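Local atomic coordinates of aminotransferase, classes I and II (Silicibacter pomeroyi DSS-3, PDB entry 3H14), a protein that probably catalyses pyridoxal phosphate-dependent transamination, moving the amino group of L-aspartate to 2-oxoglutarate to give oxaloacetate and L-glutamate. Residues R79-W84 against W241-E246; G102-A107 against I198-Y203; L165-P170 against G184-A189; V213-L216 against E221-V224. All coordinates share one frame; numbering follows the deposited sequence.

Interaction 1: R79-W84 against W241-E246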
loop_
_atom_site.group_PDB
_atom_site.type_symbol
_atom_site.label_atom_id
_atom_site.label_comp_id
_atom_site.label_asym_id
_atom_site.label_seq_id
_atom_site.Cartn_x
_atom_site.Cartn_y
_atom_site.Cartn_z
ATOM N N ARG A 79 -18.032 1.558 13.004
ATOM C CA ARG A 79 -19.048 2.315 12.260
ATOM C C ARG A 79 -18.664 2.484 10.778
ATOM O O ARG A 79 -19.516 2.399 9.889
ATOM C CB ARG A 79 -19.262 3.681 12.925
ATOM C CG ARG A 79 -20.282 4.599 12.254
ATOM C CD ARG A 79 -20.568 5.817 13.137
ATOM N NE ARG A 79 -20.508 7.072 12.383
ATOM C CZ ARG A 79 -20.325 8.270 12.932
ATOM N NH1 ARG A 79 -20.162 8.403 14.249
ATOM N NH2 ARG A 79 -20.275 9.348 12.151
ATOM N N LEU A 80 -17.377 2.728 10.510
ATOM C CA LEU A 80 -16.890 2.812 9.127
ATOM C C LEU A 80 -17.219 1.547 8.308
ATOM O O LEU A 80 -17.578 1.642 7.121
ATOM C CB LEU A 80 -15.370 3.142 9.108
ATOM C CG LEU A 80 -14.602 3.047 7.774
ATOM C CD1 LEU A 80 -13.454 4.045 7.697
ATOM C CD2 LEU A 80 -14.087 1.660 7.546
ATOM N N TYR A 81 -17.150 0.374 8.938
ATOM C CA TYR A 81 -17.412 -0.883 8.231
ATOM C C TYR A 81 -18.867 -1.003 7.809
ATOM O O TYR A 81 -19.150 -1.531 6.736
ATOM C CB TYR A 81 -16.907 -2.106 9.024
ATOM C CG TYR A 81 -15.393 -2.292 8.871
ATOM C CD1 TYR A 81 -14.867 -2.968 7.784
ATOM C CD2 TYR A 81 -14.494 -1.718 9.775
ATOM C CE1 TYR A 81 -13.502 -3.125 7.610
ATOM C CE2 TYR A 81 -13.110 -1.861 9.607
ATOM C CZ TYR A 81 -12.621 -2.563 8.511
ATOM O OH TYR A 81 -11.251 -2.727 8.332
ATOM N N GLY A 82 -19.784 -0.503 8.632
ATOM C CA GLY A 82 -21.183 -0.423 8.228
ATOM C C GLY A 82 -21.398 0.577 7.095
ATOM O O GLY A 82 -22.015 0.263 6.077
ATOM N N GLU A 83 -20.874 1.779 7.274
ATOM C CA GLU A 83 -21.112 2.854 6.333
ATOM C C GLU A 83 -20.421 2.605 4.982
ATOM O O GLU A 83 -20.997 2.884 3.946
ATOM C CB GLU A 83 -20.680 4.187 6.948
ATOM C CG GLU A 83 -21.562 4.600 8.129
ATOM C CD GLU A 83 -21.180 5.923 8.758
ATOM O OE1 GLU A 83 -20.160 6.532 8.358
ATOM O OE2 GLU A 83 -21.898 6.361 9.688
ATOM N N TRP A 84 -19.206 2.063 4.994
ATOM C CA TRP A 84 -18.475 1.788 3.744
ATOM C C TRP A 84 -18.847 0.454 3.069
ATOM O O TRP A 84 -18.856 0.388 1.842
ATOM C CB TRP A 84 -16.965 1.849 4.005
ATOM C CG TRP A 84 -16.412 3.235 3.994
ATOM C CD1 TRP A 84 -17.106 4.395 4.036
ATOM C CD2 TRP A 84 -15.029 3.596 3.947
ATOM N NE1 TRP A 84 -16.252 5.461 4.012
ATOM C CE2 TRP A 84 -14.966 5.000 3.940
ATOM C CE3 TRP A 84 -13.836 2.868 3.888
ATOM C CZ2 TRP A 84 -13.757 5.693 3.899
ATOM C CZ3 TRP A 84 -12.649 3.550 3.828
ATOM C CH2 TRP A 84 -12.615 4.951 3.839
ATOM N N TRP A 241 -5.108 0.216 12.123
ATOM C CA TRP A 241 -5.920 -0.770 12.764
ATOM C C TRP A 241 -5.879 -2.070 12.025
ATOM O O TRP A 241 -5.424 -2.139 10.868
ATOM C CB TRP A 241 -7.371 -0.308 12.884
ATOM C CG TRP A 241 -8.247 -0.387 11.672
ATOM C CD1 TRP A 241 -9.027 -1.444 11.277
ATOM C CD2 TRP A 241 -8.467 0.647 10.714
ATOM N NE1 TRP A 241 -9.718 -1.121 10.144
ATOM C CE2 TRP A 241 -9.398 0.157 9.772
ATOM C CE3 TRP A 241 -7.975 1.943 10.563
ATOM C CZ2 TRP A 241 -9.846 0.923 8.689
ATOM C CZ3 TRP A 241 -8.402 2.694 9.470
ATOM C CH2 TRP A 241 -9.327 2.183 8.549
HETATM N N MSE A 242 -6.369 -3.102 12.715
HETATM C CA MSE A 242 -6.610 -4.392 12.112
HETATM C C MSE A 242 -7.945 -4.938 12.636
HETATM O O MSE A 242 -8.441 -4.484 13.666
HETATM C CB MSE A 242 -5.402 -5.323 12.373
HETATM C CG MSE A 242 -5.101 -5.587 13.814
HETATM SE SE MSE A 242 -3.340 -6.382 14.166
HETATM C CE MSE A 242 -3.474 -7.833 12.926
ATOM N N VAL A 243 -8.568 -5.821 11.866
ATOM C CA VAL A 243 -9.741 -6.551 12.311
ATOM C C VAL A 243 -9.374 -8.022 12.303
ATOM O O VAL A 243 -8.832 -8.526 11.312
ATOM C CB VAL A 243 -10.960 -6.289 11.377
ATOM C CG1 VAL A 243 -12.246 -7.030 11.864
ATOM C CG2 VAL A 243 -11.216 -4.770 11.220
ATOM N N VAL A 244 -9.662 -8.705 13.410
ATOM C CA VAL A 244 -9.405 -10.122 13.569
ATOM C C VAL A 244 -10.703 -10.806 14.036
ATOM O O VAL A 244 -11.612 -10.138 14.517
ATOM C CB VAL A 244 -8.270 -10.371 14.577
ATOM C CG1 VAL A 244 -7.038 -9.629 14.135
ATOM C CG2 VAL A 244 -8.658 -9.896 15.998
ATOM N N PRO A 245 -10.804 -12.126 13.856
ATOM C CA PRO A 245 -11.956 -12.892 14.338
ATOM C C PRO A 245 -12.181 -12.708 15.831
ATOM O O PRO A 245 -11.239 -12.441 16.546
ATOM C CB PRO A 245 -11.547 -14.343 14.034
ATOM C CG PRO A 245 -10.561 -14.227 12.888
ATOM C CD PRO A 245 -9.826 -12.983 13.147
ATOM N N GLU A 246 -13.412 -12.912 16.310
ATOM C CA GLU A 246 -13.678 -12.847 17.758
ATOM C C GLU A 246 -12.677 -13.660 18.601
ATOM O O GLU A 246 -12.145 -13.172 19.599
ATOM C CB GLU A 246 -15.118 -13.298 18.080
ATOM C CG GLU A 246 -15.509 -13.056 19.538
ATOM C CD GLU A 246 -17.019 -13.158 19.784
ATOM O OE1 GLU A 246 -17.696 -13.913 19.043
ATOM O OE2 GLU A 246 -17.517 -12.483 20.718
#

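Interaction 2: G102-A107 against I198-Y203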
loop_
_atom_site.group_PDB
_atom_site.type_symbol
_atom_site.label_atom_id
_atom_site.label_comp_id
_atom_site.label_asym_id
_atom_site.label_seq_id
_atom_site.Cartn_x
_atom_site.Cartn_y
_atom_site.Cartn_z
ATOM N N GLY A 102 3.052 -2.185 12.208
ATOM C CA GLY A 102 2.583 -2.780 13.457
ATOM C C GLY A 102 1.541 -3.849 13.214
ATOM O O GLY A 102 1.516 -4.867 13.888
ATOM N N GLY A 103 0.653 -3.607 12.267
ATOM C CA GLY A 103 -0.364 -4.586 11.924
ATOM C C GLY A 103 0.272 -5.823 11.334
ATOM O O GLY A 103 -0.091 -6.955 11.677
ATOM N N PHE A 104 1.204 -5.616 10.407
ATOM C CA PHE A 104 1.934 -6.762 9.830
ATOM C C PHE A 104 2.709 -7.555 10.900
ATOM O O PHE A 104 2.683 -8.793 10.910
ATOM C CB PHE A 104 2.862 -6.332 8.695
ATOM C CG PHE A 104 2.142 -5.799 7.502
ATOM C CD1 PHE A 104 1.079 -6.511 6.933
ATOM C CD2 PHE A 104 2.502 -4.574 6.943
ATOM C CE1 PHE A 104 0.399 -5.997 5.841
ATOM C CE2 PHE A 104 1.799 -4.054 5.828
ATOM C CZ PHE A 104 0.761 -4.766 5.291
ATOM N N LEU A 105 3.391 -6.854 11.787
ATOM C CA LEU A 105 4.098 -7.503 12.876
ATOM C C LEU A 105 3.170 -8.358 13.722
ATOM O O LEU A 105 3.510 -9.480 14.108
ATOM C CB LEU A 105 4.792 -6.456 13.758
ATOM C CG LEU A 105 5.508 -6.976 15.002
ATOM C CD1 LEU A 105 6.601 -7.943 14.575
ATOM C CD2 LEU A 105 6.093 -5.838 15.833
ATOM N N LEU A 106 1.979 -7.852 13.990
ATOM C CA LEU A 106 1.085 -8.516 14.906
ATOM C C LEU A 106 0.451 -9.688 14.199
ATOM O O LEU A 106 0.404 -10.779 14.759
ATOM C CB LEU A 106 0.021 -7.551 15.414
ATOM C CG LEU A 106 0.492 -6.495 16.415
ATOM C CD1 LEU A 106 -0.701 -5.544 16.678
ATOM C CD2 LEU A 106 1.016 -7.208 17.702
ATOM N N ALA A 107 0.030 -9.472 12.945
ATOM C CA ALA A 107 -0.506 -10.550 12.147
ATOM C C ALA A 107 0.501 -11.677 12.032
ATOM O O ALA A 107 0.169 -12.837 12.274
ATOM C CB ALA A 107 -0.927 -10.070 10.811
ATOM N N ILE A 198 -4.588 -13.081 4.886
ATOM C CA ILE A 198 -4.401 -11.698 5.336
ATOM C C ILE A 198 -4.724 -10.749 4.199
ATOM O O ILE A 198 -4.122 -10.855 3.135
ATOM C CB ILE A 198 -2.981 -11.450 5.775
ATOM C CG1 ILE A 198 -2.571 -12.427 6.872
ATOM C CG2 ILE A 198 -2.806 -9.979 6.220
ATOM C CD1 ILE A 198 -1.201 -12.338 7.211
ATOM N N SER A 199 -5.681 -9.839 4.444
ATOM C CA SER A 199 -6.162 -8.869 3.470
ATOM C C SER A 199 -5.635 -7.482 3.826
ATOM O O SER A 199 -5.947 -6.931 4.888
ATOM C CB SER A 199 -7.683 -8.864 3.438
ATOM O OG SER A 199 -8.227 -8.007 2.450
ATOM N N ASP A 200 -4.811 -6.940 2.924
ATOM C CA ASP A 200 -4.229 -5.603 3.064
ATOM C C ASP A 200 -5.206 -4.642 2.376
ATOM O O ASP A 200 -5.405 -4.677 1.158
ATOM C CB ASP A 200 -2.812 -5.577 2.455
ATOM C CG ASP A 200 -2.162 -4.183 2.481
ATOM O OD1 ASP A 200 -2.890 -3.185 2.659
ATOM O OD2 ASP A 200 -0.928 -4.088 2.285
ATOM N N GLU A 201 -5.860 -3.818 3.179
ATOM C CA GLU A 201 -6.938 -2.942 2.737
ATOM C C GLU A 201 -6.521 -1.478 2.981
ATOM O O GLU A 201 -7.354 -0.572 3.043
ATOM C CB GLU A 201 -8.245 -3.341 3.432
ATOM C CG GLU A 201 -8.561 -4.825 3.142
ATOM C CD GLU A 201 -9.938 -5.345 3.534
ATOM O OE1 GLU A 201 -10.755 -4.630 4.187
ATOM O OE2 GLU A 201 -10.179 -6.535 3.183
ATOM N N ILE A 202 -5.207 -1.273 3.064
ATOM C CA ILE A 202 -4.608 0.022 3.416
ATOM C C ILE A 202 -5.059 1.154 2.481
ATOM O O ILE A 202 -5.264 2.286 2.919
ATOM C CB ILE A 202 -3.051 -0.155 3.509
ATOM C CG1 ILE A 202 -2.757 -0.882 4.832
ATOM C CG2 ILE A 202 -2.213 1.201 3.414
ATOM C CD1 ILE A 202 -1.392 -1.464 4.956
ATOM N N TYR A 203 -5.285 0.844 1.211
ATOM C CA TYR A 203 -5.689 1.901 0.251
ATOM C C TYR A 203 -7.200 2.043 0.060
ATOM O O TYR A 203 -7.630 2.883 -0.735
ATOM C CB TYR A 203 -5.002 1.698 -1.128
ATOM C CG TYR A 203 -3.526 1.965 -1.102
ATOM C CD1 TYR A 203 -3.037 3.260 -1.310
ATOM C CD2 TYR A 203 -2.611 0.938 -0.860
ATOM C CE1 TYR A 203 -1.673 3.523 -1.265
ATOM C CE2 TYR A 203 -1.258 1.189 -0.823
ATOM C CZ TYR A 203 -0.804 2.498 -1.024
ATOM O OH TYR A 203 0.520 2.778 -1.006
#

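Interaction 3: L165-P170 against G184-A189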
loop_
_atom_site.group_PDB
_atom_site.type_symbol
_atom_site.label_atom_id
_atom_site.label_comp_id
_atom_site.label_asym_id
_atom_site.label_seq_id
_atom_site.Cartn_x
_atom_site.Cartn_y
_atom_site.Cartn_z
ATOM N N LEU A 165 -1.310 -16.607 3.135
ATOM C CA LEU A 165 -1.428 -15.847 1.896
ATOM C C LEU A 165 -1.833 -14.404 2.175
ATOM O O LEU A 165 -2.796 -14.146 2.903
ATOM C CB LEU A 165 -2.458 -16.465 0.977
ATOM C CG LEU A 165 -2.656 -15.770 -0.387
ATOM C CD1 LEU A 165 -1.448 -16.015 -1.303
ATOM C CD2 LEU A 165 -3.976 -16.269 -1.048
HETATM N N MSE A 166 -1.134 -13.468 1.547
HETATM C CA MSE A 166 -1.472 -12.054 1.683
HETATM C C MSE A 166 -1.842 -11.435 0.356
HETATM O O MSE A 166 -1.169 -11.668 -0.638
HETATM C CB MSE A 166 -0.298 -11.292 2.251
HETATM C CG MSE A 166 -0.629 -9.830 2.487
HETATM SE SE MSE A 166 0.056 -9.142 4.148
HETATM C CE MSE A 166 -1.566 -8.077 4.082
ATOM N N VAL A 167 -2.944 -10.695 0.340
ATOM C CA VAL A 167 -3.434 -10.025 -0.867
ATOM C C VAL A 167 -3.644 -8.545 -0.567
ATOM O O VAL A 167 -3.932 -8.173 0.580
ATOM C CB VAL A 167 -4.780 -10.621 -1.398
ATOM C CG1 VAL A 167 -4.598 -12.090 -1.724
ATOM C CG2 VAL A 167 -5.905 -10.410 -0.383
ATOM N N ALA A 168 -3.498 -7.702 -1.590
ATOM C CA ALA A 168 -3.735 -6.252 -1.426
ATOM C C ALA A 168 -4.658 -5.760 -2.512
ATOM O O ALA A 168 -4.450 -6.063 -3.693
ATOM C CB ALA A 168 -2.401 -5.467 -1.443
ATOM N N SER A 169 -5.670 -4.990 -2.125
ATOM C CA SER A 169 -6.611 -4.384 -3.069
ATOM C C SER A 169 -7.198 -3.122 -2.440
ATOM O O SER A 169 -7.781 -3.202 -1.362
ATOM C CB SER A 169 -7.752 -5.360 -3.418
ATOM O OG SER A 169 -8.775 -4.742 -4.200
ATOM N N PRO A 170 -6.980 -1.934 -3.077
ATOM C CA PRO A 170 -6.045 -1.652 -4.184
ATOM C C PRO A 170 -4.579 -1.979 -3.857
ATOM O O PRO A 170 -4.133 -1.729 -2.736
ATOM C CB PRO A 170 -6.187 -0.133 -4.380
ATOM C CG PRO A 170 -7.511 0.225 -3.783
ATOM C CD PRO A 170 -7.728 -0.730 -2.661
ATOM N N GLY A 184 -13.520 -13.859 -3.107
ATOM C CA GLY A 184 -14.110 -15.133 -2.694
ATOM C C GLY A 184 -13.289 -16.347 -3.101
ATOM O O GLY A 184 -13.053 -17.246 -2.293
ATOM N N ALA A 185 -12.850 -16.368 -4.359
ATOM C CA ALA A 185 -12.113 -17.492 -4.896
ATOM C C ALA A 185 -10.805 -17.651 -4.162
ATOM O O ALA A 185 -10.419 -18.758 -3.795
ATOM C CB ALA A 185 -11.861 -17.308 -6.377
ATOM N N LEU A 186 -10.124 -16.527 -3.938
ATOM C CA LEU A 186 -8.864 -16.544 -3.201
ATOM C C LEU A 186 -9.049 -17.049 -1.782
ATOM O O LEU A 186 -8.273 -17.875 -1.322
ATOM C CB LEU A 186 -8.209 -15.146 -3.187
ATOM C CG LEU A 186 -7.481 -14.740 -4.452
ATOM C CD1 LEU A 186 -7.169 -13.227 -4.470
ATOM C CD2 LEU A 186 -6.214 -15.573 -4.574
ATOM N N ILE A 187 -10.051 -16.526 -1.075
ATOM C CA ILE A 187 -10.313 -16.939 0.301
ATOM C C ILE A 187 -10.680 -18.434 0.377
ATOM O O ILE A 187 -10.154 -19.162 1.232
ATOM C CB ILE A 187 -11.441 -16.090 0.966
ATOM C CG1 ILE A 187 -10.926 -14.678 1.258
ATOM C CG2 ILE A 187 -11.939 -16.747 2.294
ATOM C CD1 ILE A 187 -12.018 -13.687 1.683
ATOM N N GLU A 188 -11.566 -18.881 -0.512
ATOM C CA GLU A 188 -11.960 -20.300 -0.538
ATOM C C GLU A 188 -10.720 -21.186 -0.753
ATOM O O GLU A 188 -10.510 -22.148 -0.033
ATOM C CB GLU A 188 -13.038 -20.546 -1.597
ATOM N N ALA A 189 -9.867 -20.806 -1.696
ATOM C CA ALA A 189 -8.671 -21.560 -2.033
ATOM C C ALA A 189 -7.640 -21.571 -0.919
ATOM O O ALA A 189 -7.055 -22.610 -0.623
ATOM C CB ALA A 189 -8.056 -21.030 -3.333
#

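Interaction 4: V213-L216 against E221-V224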
loop_
_atom_site.group_PDB
_atom_site.type_symbol
_atom_site.label_atom_id
_atom_site.label_comp_id
_atom_site.label_asym_id
_atom_site.label_seq_id
_atom_site.Cartn_x
_atom_site.Cartn_y
_atom_site.Cartn_z
ATOM N N VAL A 213 -13.660 -4.101 -1.895
ATOM C CA VAL A 213 -14.357 -5.171 -1.183
ATOM C C VAL A 213 -13.558 -5.583 0.042
ATOM O O VAL A 213 -12.474 -6.094 -0.098
ATOM C CB VAL A 213 -14.575 -6.422 -2.064
ATOM C CG1 VAL A 213 -15.379 -7.448 -1.285
ATOM C CG2 VAL A 213 -15.300 -6.059 -3.373
ATOM N N THR A 214 -14.092 -5.368 1.246
ATOM C CA THR A 214 -13.408 -5.862 2.436
ATOM C C THR A 214 -13.553 -7.373 2.497
ATOM O O THR A 214 -14.598 -7.909 2.157
ATOM C CB THR A 214 -13.877 -5.212 3.774
ATOM O OG1 THR A 214 -13.081 -5.732 4.842
ATOM C CG2 THR A 214 -15.316 -5.517 4.107
ATOM N N ALA A 215 -12.478 -8.057 2.887
ATOM C CA ALA A 215 -12.510 -9.495 3.096
ATOM C C ALA A 215 -13.589 -9.906 4.088
ATOM O O ALA A 215 -14.084 -11.027 4.014
ATOM C CB ALA A 215 -11.176 -9.997 3.568
ATOM N N LEU A 216 -13.960 -8.998 4.988
ATOM C CA LEU A 216 -15.073 -9.217 5.944
ATOM C C LEU A 216 -16.446 -9.447 5.286
ATOM O O LEU A 216 -17.317 -10.031 5.887
ATOM C CB LEU A 216 -15.137 -8.055 6.931
ATOM C CG LEU A 216 -13.813 -7.850 7.690
ATOM C CD1 LEU A 216 -13.941 -6.710 8.656
ATOM C CD2 LEU A 216 -13.416 -9.106 8.446
ATOM N N GLU A 221 -12.910 -15.316 9.014
ATOM C CA GLU A 221 -11.657 -16.035 9.277
ATOM C C GLU A 221 -10.508 -15.480 8.427
ATOM O O GLU A 221 -10.021 -16.095 7.467
ATOM C CB GLU A 221 -11.844 -17.550 9.094
ATOM C CG GLU A 221 -12.921 -18.176 10.004
ATOM C CD GLU A 221 -12.841 -17.758 11.475
ATOM O OE1 GLU A 221 -11.770 -17.925 12.111
ATOM O OE2 GLU A 221 -13.869 -17.258 12.001
ATOM N N CYS A 222 -10.118 -14.265 8.772
ATOM C CA CYS A 222 -9.061 -13.551 8.069
ATOM C C CYS A 222 -8.600 -12.457 8.988
ATOM O O CYS A 222 -9.302 -12.115 9.928
ATOM C CB CYS A 222 -9.554 -12.958 6.735
ATOM S SG CYS A 222 -10.794 -11.678 6.882
ATOM N N TYR A 223 -7.396 -11.971 8.757
ATOM C CA TYR A 223 -6.893 -10.745 9.380
ATOM C C TYR A 223 -7.014 -9.657 8.320
ATOM O O TYR A 223 -6.594 -9.857 7.190
ATOM C CB TYR A 223 -5.439 -10.899 9.788
ATOM C CG TYR A 223 -5.214 -11.534 11.137
ATOM C CD1 TYR A 223 -6.024 -12.599 11.584
ATOM C CD2 TYR A 223 -4.197 -11.106 11.955
ATOM C CE1 TYR A 223 -5.808 -13.212 12.813
ATOM C CE2 TYR A 223 -3.983 -11.695 13.187
ATOM C CZ TYR A 223 -4.810 -12.762 13.605
ATOM O OH TYR A 223 -4.619 -13.359 14.827
ATOM N N VAL A 224 -7.616 -8.531 8.669
ATOM C CA VAL A 224 -7.645 -7.345 7.774
ATOM C C VAL A 224 -6.673 -6.303 8.367
ATOM O O VAL A 224 -6.688 -6.042 9.610
ATOM C CB VAL A 224 -9.067 -6.768 7.650
ATOM C CG1 VAL A 224 -9.074 -5.393 6.951
ATOM C CG2 VAL A 224 -9.979 -7.703 6.912
#

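Interaction 1: R79-W84 against W241-E246
Tyr-81 and Val-243 keep their CA atoms 10.4 Å apart, and the axes of helix 79-84 and strand 241-243 approach to 12.4 Å at 71° between their chain directions, a gap bridged mainly by the Tyr-81 side chain. This is helix-on-sheet packing in the large domain of a class I aminotransferase, where strand 240-243 is the one that runs antiparallel to its neighbours in the central seven-stranded sheet. The CG of Tyr-81 lies opposite the carbonyl carbon, beside the backbone N, and from there the ring reaches out from the helix and slides past Trp-241 in the opposing direction. The rings meet rim to rim, centroids 5.8 Å apart and planes nearly perpendicular at 89°, so neither covers the other's face. The indole N-H of Trp-241 NE1 points in its own ring plane at Tyr-81 OH, giving a hydrogen bond of 2.9 Å and 164°. A buried indole nitrogen needs an acceptor, and a phenol supplies one on an otherwise apolar arm. A phenylalanine in place of this tyrosine would probably leave the indole N-H without its acceptor. Behind the phenol, Leu-80 lays CD2 over one face of the Tyr-81 ring, toward the rim, and the same methyl is 4.5 Å from Trp-241 CZ2. Outside the pair, Phe-228 meets the Trp-241 ring and Leu-89 touches both Tyr-81 and Val-243. Branched Val-243 suits a strand and lies against the phenol: its CG2 is 3.8 Å from Tyr-81 CZ and 3.5 Å from Tyr-81 OH.

Interaction 2: G102-A107 against I198-Y203
Phe-104 and Asp-200 cross at about a right angle, the ring edge turned to the carboxylate: Phe-104 CZ is 3.5 Å from Asp-200 OD2, which lies near the ring plane, and the two flat groups are tilted 62° apart. Asp-200 carries its CG anti to the backbone N (chi1 176°), which sends the carboxylate toward Phe-104. An aromatic C-H edge is a mild electropositive neighbour for a carboxylate oxygen. Ile-202 arrives from the direction opposite to the phenylalanine and sets CD1 4.0 Å from Phe-104 CZ. Farther along the helix, small Ala-107 lets it come close to the strand, its CB 4.3 Å from Ile-198 CD1. Both carboxylate oxygens are gripped. OD2 is hydrogen-bonded to the hydroxyl of Tyr-128; Ile-202 N meets Asp-200 OD1 nearly along its C-O axis at 3.0 Å, closing an Asx turn just where the strand ends. With an alanine here, this turn would probably be lost and both Ile-202 N and the Tyr-128 hydroxyl left without their mate. An aspartate at the carboxyl end of a central parallel strand, followed by a turn, is consistent with the cofactor pocket of fold type I aminotransferases, in whose relatives such an aspartate faces the pyridine nitrogen of pyridoxal phosphate.

Interaction 3: L165-P170 against G184-A189
Leu-186 has CG anti to the carbonyl carbon (chi1 -78°) and CD1 anti to CA (chi2 166°), which carries the fork of the side chain off helix 180-192 onto Val-167 and Leu-165 of strand 164-168. Val-167 has CG1 beside its own backbone N, and that methyl meets Leu-186 CD1 at 3.9 Å as the two side chains slide past each other in opposite directions. The other branch of the leucine goes to the other strand residue that faces the helix, with Leu-186 CD2 4.2 Å from Leu-165 CD2. One leucine thus straddles two strand residues, each methyl having its own partner, and no polar group takes part. Leucine suits the helix side because its two methyls can spread over neighbouring positions, while branched valine is at home in an extended strand. Phe-157 of helix 154-157 touches both Leu-165 and Leu-186 and closes the cluster at that end. Near Val-167 sits a glycerol, probably from the crystallisation liquor, hydrogen-bonded to Met-166 O and Ala-168 N. Joining a strand to the helix that follows it, and so leading on to parallel strand 196-200, this is the packing of a beta-alpha-beta crossover in an aminotransferase large domain.

Interaction 4: V213-L216 against E221-V224
No flat group takes part where Ala-215 and Leu-216 meet Cys-222 and Val-224; rings and one carboxylate lie round the border instead. The Tyr-81 ring touches Thr-214, Leu-216 and Val-224, while the Tyr-223 ring leaves the strand on its other side. The Glu-201 carboxylate is hydrogen-bonded to Thr-214 OG1 through OE1 and to Ala-215 N through OE2, which satisfies these two buried polar atoms. Inside this border the contact is methyl groups and sulfur. Cys-222 SG stands between its own backbone N and carbonyl carbon (chi1 65°), a position that presents the sulfur to Ala-215 CB at 3.7 Å and to Leu-216 CD2 at 4.0 Å. A small, polarisable thiol suits this apolar setting. Val-224 places CG2 beside its backbone N, and this methyl lies 3.9 Å from Leu-216 CG, the two side chains crossing obliquely. Ala-215, having only CB, lets the short 3-10 segment settle close, with its CB 4.2 Å from Val-224 CG2. The loop is thus folded back over the start of strand 223-227, into which it leads; Thr-214 and Leu-216 touch helix 71-85, Leu-216 also reaches Val-243 of strand 240-243, and helix 100-111 packs against Tyr-223 on the opposite side of the sheet.

All four contacts pack on the same seven-stranded sheet of the large domain. Interactions 1, 3 and 4 lie on one of its sides, and interaction 2 with helix 100-111 lies on the other. Along the chain, interaction 1 spans the rest; interaction 3 falls within the span of interaction 2, and interaction 4 follows. The centre of interaction 4 is about 9 Å from those of interactions 1 and 3, which are themselves about 17 Å apart. Probable backbone hydrogen bonds join neighbouring strands, Val-224 N to Val-243 O and Asp-200 N to Val-167 O. Met-242 packs on Leu-106, joining interactions 1 and 2. Two long-range and two local contacts thus pack the sheet core, whose strand 196-200 probably ends at the cofactor pocket.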